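PDB 4XBZ: EvdO1 from Micromonospora carbonacea, which probably acts as an iron- and 2-oxoglutarate-dependent oxygenase of the phytanoyl-CoA dioxygenase family, performing an oxidative cyclization in orthosomycin biosynthesis. Local coordinates for residues P125-I130 and G233-H238. Numbering follows the deposited sequence.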
loop_
_atom_site.group_PDB
_atom_site.type_symbol
_atom_site.label_atom_id
_atom_site.label_comp_id
_atom_site.label_asym_id
_atom_site.label_seq_id
_atom_site.Cartn_x
_atom_site.Cartn_y
_atom_site.Cartn_z
ATOM N N PRO A 125 7.385 -9.428 -14.377
ATOM C CA PRO A 125 7.723 -9.618 -12.961
ATOM C C PRO A 125 8.172 -8.338 -12.244
ATOM O O PRO A 125 7.943 -8.245 -11.038
ATOM C CB PRO A 125 8.861 -10.643 -13.012
ATOM C CG PRO A 125 9.498 -10.421 -14.355
ATOM C CD PRO A 125 8.381 -10.049 -15.272
ATOM N N LEU A 126 8.776 -7.375 -12.946
ATOM C CA LEU A 126 9.128 -6.110 -12.305
ATOM C C LEU A 126 7.863 -5.283 -12.071
ATOM O O LEU A 126 7.674 -4.688 -10.999
ATOM C CB LEU A 126 10.145 -5.318 -13.137
ATOM C CG LEU A 126 11.561 -5.900 -13.245
ATOM C CD1 LEU A 126 12.543 -4.906 -13.876
ATOM C CD2 LEU A 126 12.081 -6.396 -11.893
ATOM N N LEU A 127 6.992 -5.256 -13.077
ATOM C CA LEU A 127 5.693 -4.600 -12.945
ATOM C C LEU A 127 4.898 -5.168 -11.751
ATOM O O LEU A 127 4.465 -4.423 -10.860
ATOM C CB LEU A 127 4.900 -4.743 -14.246
ATOM C CG LEU A 127 3.461 -4.233 -14.300
ATOM C CD1 LEU A 127 3.360 -2.796 -13.826
ATOM C CD2 LEU A 127 2.870 -4.377 -15.722
ATOM N N LEU A 128 4.737 -6.487 -11.723
ATOM C CA LEU A 128 3.943 -7.151 -10.683
ATOM C C LEU A 128 4.558 -7.085 -9.264
ATOM O O LEU A 128 3.831 -6.974 -8.277
ATOM C CB LEU A 128 3.711 -8.602 -11.074
ATOM C CG LEU A 128 2.908 -8.802 -12.352
ATOM C CD1 LEU A 128 2.926 -10.275 -12.739
ATOM C CD2 LEU A 128 1.474 -8.315 -12.157
ATOM N N ARG A 129 5.886 -7.125 -9.162
ATOM C CA ARG A 129 6.517 -6.987 -7.854
ATOM C C ARG A 129 6.353 -5.576 -7.303
ATOM O O ARG A 129 6.272 -5.396 -6.079
ATOM C CB ARG A 129 8.002 -7.371 -7.901
ATOM C CG ARG A 129 8.205 -8.881 -7.787
ATOM C CD ARG A 129 9.612 -9.264 -7.334
ATOM N NE ARG A 129 10.562 -9.353 -8.439
ATOM C CZ ARG A 129 10.597 -10.350 -9.323
ATOM N NH1 ARG A 129 9.718 -11.346 -9.255
ATOM N NH2 ARG A 129 11.508 -10.345 -10.290
ATOM N N ILE A 130 6.308 -4.585 -8.195
ATOM C CA ILE A 130 6.027 -3.219 -7.773
ATOM C C ILE A 130 4.582 -3.112 -7.313
ATOM O O ILE A 130 4.312 -2.586 -6.228
ATOM C CB ILE A 130 6.257 -2.190 -8.885
ATOM C CG1 ILE A 130 7.745 -2.064 -9.211
ATOM C CG2 ILE A 130 5.674 -0.842 -8.466
ATOM C CD1 ILE A 130 8.006 -1.341 -10.526
ATOM N N GLY A 233 8.747 2.716 -23.247
ATOM C CA GLY A 233 9.158 1.671 -22.319
ATOM C C GLY A 233 9.209 2.104 -20.866
ATOM O O GLY A 233 9.521 1.300 -19.983
ATOM N N ASP A 234 8.940 3.384 -20.616
ATOM C CA ASP A 234 8.799 3.886 -19.248
ATOM C C ASP A 234 7.399 3.600 -18.760
ATOM O O ASP A 234 6.505 3.353 -19.562
ATOM C CB ASP A 234 9.051 5.390 -19.156
ATOM C CG ASP A 234 10.504 5.745 -19.230
ATOM O OD1 ASP A 234 11.362 4.846 -19.072
ATOM O OD2 ASP A 234 10.781 6.946 -19.430
ATOM N N LEU A 235 7.217 3.700 -17.445
ATOM C CA LEU A 235 5.969 3.339 -16.787
ATOM C C LEU A 235 5.460 4.437 -15.859
ATOM O O LEU A 235 6.164 4.870 -14.938
ATOM C CB LEU A 235 6.158 2.031 -16.004
ATOM C CG LEU A 235 5.106 1.720 -14.935
ATOM C CD1 LEU A 235 3.762 1.367 -15.542
ATOM C CD2 LEU A 235 5.592 0.634 -13.972
ATOM N N LEU A 236 4.241 4.891 -16.104
ATOM C CA LEU A 236 3.600 5.825 -15.188
ATOM C C LEU A 236 2.566 5.107 -14.302
ATOM O O LEU A 236 1.612 4.493 -14.787
ATOM C CB LEU A 236 2.934 6.983 -15.944
ATOM C CG LEU A 236 2.279 8.038 -15.034
ATOM C CD1 LEU A 236 3.329 8.810 -14.262
ATOM C CD2 LEU A 236 1.369 8.993 -15.805
ATOM N N LEU A 237 2.793 5.184 -12.996
ATOM C CA LEU A 237 1.870 4.681 -11.990
ATOM C C LEU A 237 1.040 5.842 -11.485
ATOM O O LEU A 237 1.599 6.847 -11.017
ATOM C CB LEU A 237 2.633 4.025 -10.831
ATOM C CG LEU A 237 3.550 2.876 -11.263
ATOM C CD1 LEU A 237 4.547 2.493 -10.179
ATOM C CD2 LEU A 237 2.713 1.674 -11.703
ATOM N N HIS A 238 -0.283 5.738 -11.581
ATOM C CA HIS A 238 -1.088 6.750 -10.920
ATOM C C HIS A 238 -2.294 6.194 -10.172
ATOM O O HIS A 238 -2.948 5.223 -10.573
ATOM C CB HIS A 238 -1.486 7.866 -11.919
ATOM C CG HIS A 238 -2.715 7.603 -12.738
ATOM N ND1 HIS A 238 -2.652 7.215 -14.062
ATOM C CD2 HIS A 238 -4.028 7.798 -12.468
ATOM C CE1 HIS A 238 -3.878 7.126 -14.554
ATOM N NE2 HIS A 238 -4.732 7.472 -13.605
#
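Asp-234 OD2 takes both a salt bridge from Arg-61 NH1 and a hydrogen bond from Gln-231 N, while OD1 accepts one from Gly-62 N; immediately after this polar turn, Leu-235 enters strand 235-239 and meets Leu-127 of helix 125-134. That strand presents alternate side chains to the helix, a simple illustration of how a helix packs on a sheet through a few apolar branches. Leu-235 and Leu-237 project from the side facing residues 125-130, and methyls of the two, Leu-235 CD2 and Leu-237 CD1, lie 4.3 Å apart. Each receives one helix residue. Leu-127 CD1 approaches Leu-235 CD2 at 4.1 Å, the side chains crossing at about a right angle. The CB of Leu-127 does not aim straight at the strand; with CG trans to the backbone N (chi1 175°), the branch swings round until its CD1 closes the distance. Ile-130, three residues on and so on nearly the same helix face, directs its CB at the strand and lays CG2 3.9 Å from Leu-237 CD1. All four residues are buried, and the two segments together hide 145 Å² from solvent through these apolar contacts.

The strand belongs to the larger sheet of the double-stranded beta-helix characteristic of these oxygenases, flanked there by strands 57-61 and 179-184. Helix 125-134 covers the face of this sheet turned away from the metal: Leu-127 also touches Ile-183, and on the helix's other flank Leu-128 meets Leu-285 and Ile-289 of helix 275-293.

On the sheet's reverse face the chemistry changes. His-238 NE2 hydrogen-bonds Asp-162 OD2, a carboxylate of the nickel site that His-160 and His-244 complete, making this histidine a second-shell neighbour of the metal, which lies about 13 Å from the side chain of Leu-237.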